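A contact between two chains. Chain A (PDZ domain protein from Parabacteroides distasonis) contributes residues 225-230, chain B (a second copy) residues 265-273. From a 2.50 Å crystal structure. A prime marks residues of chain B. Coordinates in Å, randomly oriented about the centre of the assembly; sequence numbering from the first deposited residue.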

ATOM      1  N   LYS A 225     -11.278  18.241  -6.106  1.00 65.02           N
ATOM      2  CA  LYS A 225      -9.850  18.141  -5.849  1.00 64.67           C
ATOM      3  C   LYS A 225      -9.712  17.800  -4.378  1.00 66.62           C
ATOM      4  O   LYS A 225     -10.495  18.280  -3.547  1.00 66.34           O
ATOM      5  N   PHE A 226      -8.781  16.915  -4.062  1.00 62.67           N
ATOM      6  CA  PHE A 226      -8.549  16.523  -2.682  1.00 61.82           C
ATOM      7  C   PHE A 226      -7.089  16.744  -2.361  1.00 69.22           C
ATOM      8  O   PHE A 226      -6.254  16.558  -3.250  1.00 69.30           O
ATOM      9  N   PRO A 227      -6.752  17.146  -1.106  1.00 68.52           N
ATOM     10  CA  PRO A 227      -5.339  17.415  -0.771  1.00 68.53           C
ATOM     11  C   PRO A 227      -4.522  16.136  -0.517  1.00 71.14           C
ATOM     12  O   PRO A 227      -3.716  16.081   0.423  1.00 72.02           O
ATOM     13  N   PHE A 228      -4.698  15.112  -1.362  1.00 64.82           N
ATOM     14  CA  PHE A 228      -3.993  13.841  -1.171  1.00 61.30           C
ATOM     15  C   PHE A 228      -2.942  13.660  -2.247  1.00 66.60           C
ATOM     16  O   PHE A 228      -3.079  14.210  -3.330  1.00 66.31           O
ATOM     17  N   LEU A 229      -1.896  12.897  -1.965  1.00 65.77           N
ATOM     18  CA  LEU A 229      -0.848  12.689  -2.954  1.00 68.14           C
ATOM     19  C   LEU A 229      -1.256  11.608  -3.950  1.00 75.98           C
ATOM     20  O   LEU A 229      -1.510  10.462  -3.555  1.00 72.23           O
ATOM     21  N   ASN A 230      -1.334  11.982  -5.239  1.00 78.96           N
ATOM     22  CA  ASN A 230      -1.690  11.060  -6.322  1.00 80.89           C
ATOM     23  C   ASN A 230      -0.407  10.448  -6.915  1.00 91.40           C
ATOM     24  O   ASN A 230       0.187  10.998  -7.862  1.00 92.50           O
TER
ATOM     25  N   ASN B 265      -5.486   4.060   2.949  1.00 54.80           N
ATOM     26  CA  ASN B 265      -4.239   4.655   3.414  1.00 56.74           C
ATOM     27  C   ASN B 265      -3.882   5.788   2.475  1.00 63.13           C
ATOM     28  O   ASN B 265      -3.553   5.575   1.301  1.00 63.42           O
ATOM     29  N   GLU B 266      -4.024   7.008   2.997  1.00 60.98           N
ATOM     30  CA  GLU B 266      -3.868   8.249   2.249  1.00 61.58           C
ATOM     31  C   GLU B 266      -2.609   9.038   2.646  1.00 64.97           C
ATOM     32  O   GLU B 266      -2.338   9.192   3.836  1.00 63.07           O
ATOM     33  N   LEU B 267      -1.835   9.512   1.647  1.00 64.96           N
ATOM     34  CA  LEU B 267      -0.636  10.355   1.888  1.00 67.57           C
ATOM     35  C   LEU B 267      -1.047  11.819   1.758  1.00 70.16           C
ATOM     36  O   LEU B 267      -1.403  12.276   0.664  1.00 67.35           O
ATOM     37  N   LEU B 268      -1.033  12.535   2.881  1.00 69.75           N
ATOM     38  CA  LEU B 268      -1.533  13.898   2.936  1.00 72.10           C
ATOM     39  C   LEU B 268      -0.499  15.012   2.939  1.00 78.55           C
ATOM     40  O   LEU B 268       0.556  14.937   3.583  1.00 77.91           O
ATOM     41  N   GLU B 269      -0.896  16.094   2.243  1.00 77.94           N
ATOM     42  CA  GLU B 269      -0.196  17.369   2.060  1.00 80.20           C
ATOM     43  C   GLU B 269      -0.535  18.315   3.218  1.00 86.58           C
ATOM     44  O   GLU B 269       0.371  18.969   3.739  1.00 89.50           O
ATOM     45  N   ASP B 270      -1.831  18.389   3.624  1.00 81.03           N
ATOM     46  CA  ASP B 270      -2.278  19.248   4.731  1.00 81.42           C
ATOM     47  C   ASP B 270      -3.038  18.455   5.780  1.00 81.15           C
ATOM     48  O   ASP B 270      -3.227  17.251   5.620  1.00 79.06           O
ATOM     49  N   SER B 271      -3.472  19.137   6.857  1.00 76.84           N
ATOM     50  CA  SER B 271      -4.304  18.559   7.900  1.00 75.70           C
ATOM     51  C   SER B 271      -5.683  18.273   7.309  1.00 77.81           C
ATOM     52  O   SER B 271      -6.154  19.019   6.442  1.00 77.84           O
ATOM     53  N   TYR B 272      -6.305  17.162   7.731  1.00 71.87           N
ATOM     54  CA  TYR B 272      -7.605  16.740   7.210  1.00 68.66           C
ATOM     55  C   TYR B 272      -8.461  16.019   8.274  1.00 70.92           C
ATOM     56  O   TYR B 272      -7.937  15.277   9.115  1.00 70.75           O
ATOM     57  N   ARG B 273      -9.784  16.272   8.234  1.00 66.48           N
ATOM     58  CA  ARG B 273     -10.795  15.729   9.155  1.00 65.82           C
ATOM     59  C   ARG B 273     -11.227  14.306   8.752  1.00 67.91           C
ATOM     60  O   ARG B 273     -11.616  14.079   7.603  1.00 66.16           O
TER

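The contact between these two copies is a short antiparallel-like backbone pairing reduced to a single bridge, Phe228 with Leu268′, around which aromatic and aliphatic side chains pack, with a water extending the polar link at one end.

The backbone sets the spacing. Leu229 N donates to Leu267′ O at 2.7 Å, a short and well-directed bond, while Glu269′ N reaches Pro227 O at 3.4 Å, straight but long enough to be weak. These two bonds frame Phe228, whose CA lies 3.5 Å from Leu267′ O in a CA-H...O contact. Proline has no amide hydrogen to give, but its carbonyl remains free to accept, and that is how Pro227 takes part.

Phe228 is the centre of the side-chain packing. Its CA-to-CB bond points sideways, and chi1 in the m well (-42°) with chi2 of -37° carries the ring over the side chain of Glu266′, its far end reaching Tyr272′. Over one face sits the aliphatic part of Glu266′: CG of Glu266′ is 3.7 Å from the centroid of the Phe228 ring and 22° off the ring normal, a CH-pi contact. The Glu266′ side chain, directed toward chain A, has chi1 between wells at -143° and chi2 in p. A glutamate suits this buried place because its methylenes can cover an aromatic ring while its carboxylate oxygens find hydrogen bonds elsewhere in the structure. Leu268′ starts away from chain A, yet with chi1 off-well at -96° and chi2 in p its end returns, placing CD1 of Leu268′ 3.7 Å from CD1 of Phe228.

Tyr272′ points toward chain A and, with chi1 in t, offers a broad ring to three residues. The edge of Phe228 meets its face, the centroids 5.3 Å apart and the planes at 77°, so that ring hydrogens approach the pi cloud. Pro227 adds its compact ring, C-gamma endo, with CG of Pro227 3.8 Å from CD1 of Tyr272′. Phe226, chi1 in m, brings its ring edge close to the tyrosine hydroxyl, CE2 of Phe226 lying 3.5 Å from OH of Tyr272′. This is a van der Waals approach, since a phenyl ring edge offers no conventional polar partner.

Leu229 and Leu267′, both with chi1 in m and chi2 in t, make an aliphatic contact beside the strong backbone bond, with CD1 of Leu229 3.8 Å from CB of Leu267′. Glu269′, chi1 in m and chi2 in t, also points toward chain A, but its carboxylate finds no hydrogen-bond partner across the contact: OE2 of Glu269′ is 4.0 Å from CD2 of Leu229.

Water 1 ties the polar groups together near Leu229. It donates to Leu229 O at 3.2 Å and to OE2 of Glu266′ at 2.7 Å, and accepts from Leu267′ N at 2.8 Å. It thus bridges a carbonyl of chain A and an amide of chain B, while also engaging the carboxylate of Glu266′, the residue whose CG lies over the Phe228 ring.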

ATOM      1  CB  LYS A 225      -9.114  19.454  -6.212  1.00 71.06           C
ATOM      2  CG  LYS A 225      -7.593  19.326  -6.254  1.00 86.31           C
ATOM      3  CD  LYS A 225      -6.895  20.680  -6.338  1.00 98.61           C
ATOM      4  CE  LYS A 225      -5.477  20.644  -5.806  1.00105.27           C
ATOM      5  NZ  LYS A 225      -4.519  20.060  -6.781  1.00113.97           N
ATOM      6  CB  PHE A 226      -9.001  15.063  -2.415  1.00 60.68           C
ATOM      7  CG  PHE A 226     -10.500  14.950  -2.225  1.00 61.81           C
ATOM      8  CD1 PHE A 226     -11.350  14.824  -3.318  1.00 64.07           C
ATOM      9  CD2 PHE A 226     -11.064  15.019  -0.956  1.00 63.34           C
ATOM     10  CE1 PHE A 226     -12.731  14.767  -3.144  1.00 65.20           C
ATOM     11  CE2 PHE A 226     -12.451  14.967  -0.786  1.00 65.42           C
ATOM     12  CZ  PHE A 226     -13.273  14.852  -1.882  1.00 63.82           C
ATOM     13  CB  PRO A 227      -5.458  18.283   0.486  1.00 70.83           C
ATOM     14  CG  PRO A 227      -6.690  17.793   1.151  1.00 74.42           C
ATOM     15  CD  PRO A 227      -7.642  17.457   0.036  1.00 70.19           C
ATOM     16  CB  PHE A 228      -4.990  12.651  -1.168  1.00 60.39           C
ATOM     17  CG  PHE A 228      -6.296  12.818  -0.408  1.00 61.07           C
ATOM     18  CD1 PHE A 228      -6.342  13.517   0.797  1.00 63.93           C
ATOM     19  CD2 PHE A 228      -7.454  12.178  -0.837  1.00 62.29           C
ATOM     20  CE1 PHE A 228      -7.546  13.663   1.503  1.00 64.66           C
ATOM     21  CE2 PHE A 228      -8.654  12.294  -0.109  1.00 64.96           C
ATOM     22  CZ  PHE A 228      -8.690  13.039   1.053  1.00 63.47           C
ATOM     23  CB  LEU A 229       0.490  12.321  -2.274  1.00 67.36           C
ATOM     24  CG  LEU A 229       1.263  13.434  -1.553  1.00 73.77           C
ATOM     25  CD1 LEU A 229       2.442  12.852  -0.800  1.00 73.58           C
ATOM     26  CD2 LEU A 229       1.817  14.434  -2.532  1.00 77.12           C
ATOM     27  CB  ASN A 230      -2.538  11.766  -7.392  1.00 81.82           C
ATOM     28  CG  ASN A 230      -3.058  10.867  -8.485  1.00 94.13           C
ATOM     29  OD1 ASN A 230      -3.251   9.663  -8.303  1.00 86.18           O
ATOM     30  ND2 ASN A 230      -3.322  11.441  -9.646  1.00 87.18           N
TER
ATOM     31  CB  ASN B 265      -3.129   3.627   3.549  1.00 60.09           C
ATOM     32  CG  ASN B 265      -3.381   2.681   4.697  1.00 77.36           C
ATOM     33  OD1 ASN B 265      -3.238   3.047   5.877  1.00 75.06           O
ATOM     34  ND2 ASN B 265      -3.762   1.443   4.368  1.00 56.26           N
ATOM     35  CB  GLU B 266      -5.131   9.096   2.499  1.00 62.59           C
ATOM     36  CG  GLU B 266      -5.608   9.879   1.302  1.00 70.89           C
ATOM     37  CD  GLU B 266      -6.179   9.066   0.161  1.00 81.27           C
ATOM     38  OE1 GLU B 266      -7.306   8.543   0.315  1.00 64.03           O
ATOM     39  OE2 GLU B 266      -5.534   9.017  -0.914  1.00 68.24           O
ATOM     40  CB  LEU B 267       0.546  10.029   0.951  1.00 68.93           C
ATOM     41  CG  LEU B 267       1.254   8.686   1.132  1.00 74.32           C
ATOM     42  CD1 LEU B 267       2.479   8.620   0.250  1.00 76.09           C
ATOM     43  CD2 LEU B 267       1.678   8.458   2.562  1.00 76.42           C
ATOM     44  CB  LEU B 268      -2.425  14.057   4.157  1.00 72.72           C
ATOM     45  CG  LEU B 268      -3.897  13.892   3.864  1.00 78.13           C
ATOM     46  CD1 LEU B 268      -4.273  12.440   3.696  1.00 77.48           C
ATOM     47  CD2 LEU B 268      -4.697  14.443   4.963  1.00 83.00           C
ATOM     48  CB  GLU B 269      -0.561  18.022   0.703  1.00 81.25           C
ATOM     49  CG  GLU B 269      -0.470  17.095  -0.502  1.00 89.41           C
ATOM     50  CD  GLU B 269      -0.704  17.770  -1.838  1.00107.62           C
ATOM     51  OE1 GLU B 269      -1.881  17.912  -2.243  1.00 98.56           O
ATOM     52  OE2 GLU B 269       0.296  18.151  -2.488  1.00106.67           O
ATOM     53  CB  ASP B 270      -3.181  20.393   4.216  1.00 84.31           C
ATOM     54  CG  ASP B 270      -2.521  21.349   3.248  1.00101.93           C
ATOM     55  OD1 ASP B 270      -1.593  22.091   3.679  1.00106.14           O
ATOM     56  OD2 ASP B 270      -2.946  21.383   2.067  1.00105.79           O
ATOM     57  CB  SER B 271      -4.409  19.503   9.090  1.00 81.20           C
ATOM     58  OG  SER B 271      -5.232  18.961  10.110  1.00 91.62           O
ATOM     59  CB  TYR B 272      -7.398  15.850   5.993  1.00 67.86           C
ATOM     60  CG  TYR B 272      -8.595  15.816   5.082  1.00 68.76           C
ATOM     61  CD1 TYR B 272      -8.786  16.794   4.112  1.00 70.72           C
ATOM     62  CD2 TYR B 272      -9.556  14.816   5.201  1.00 68.13           C
ATOM     63  CE1 TYR B 272      -9.905  16.786   3.289  1.00 69.84           C
ATOM     64  CE2 TYR B 272     -10.684  14.801   4.389  1.00 68.11           C
ATOM     65  CZ  TYR B 272     -10.854  15.789   3.432  1.00 75.20           C
ATOM     66  OH  TYR B 272     -11.960  15.789   2.624  1.00 74.75           O
ATOM     67  CB  ARG B 273     -12.023  16.656   9.199  1.00 65.33           C
ATOM     68  CG  ARG B 273     -11.773  18.030   9.820  1.00 67.93           C
ATOM     69  CD  ARG B 273     -13.060  18.818  10.000  1.00 72.40           C
ATOM     70  NE  ARG B 273     -13.938  18.203  10.998  1.00 86.01           N
ATOM     71  CZ  ARG B 273     -13.932  18.497  12.294  1.00104.27           C
ATOM     72  NH1 ARG B 273     -13.126  19.443  12.766  1.00 96.17           N
ATOM     73  NH2 ARG B 273     -14.742  17.860  13.128  1.00 89.79           N
TER
HETATM   74  O   HOH W   1      -2.831   9.051  -0.979  1.00 61.53           O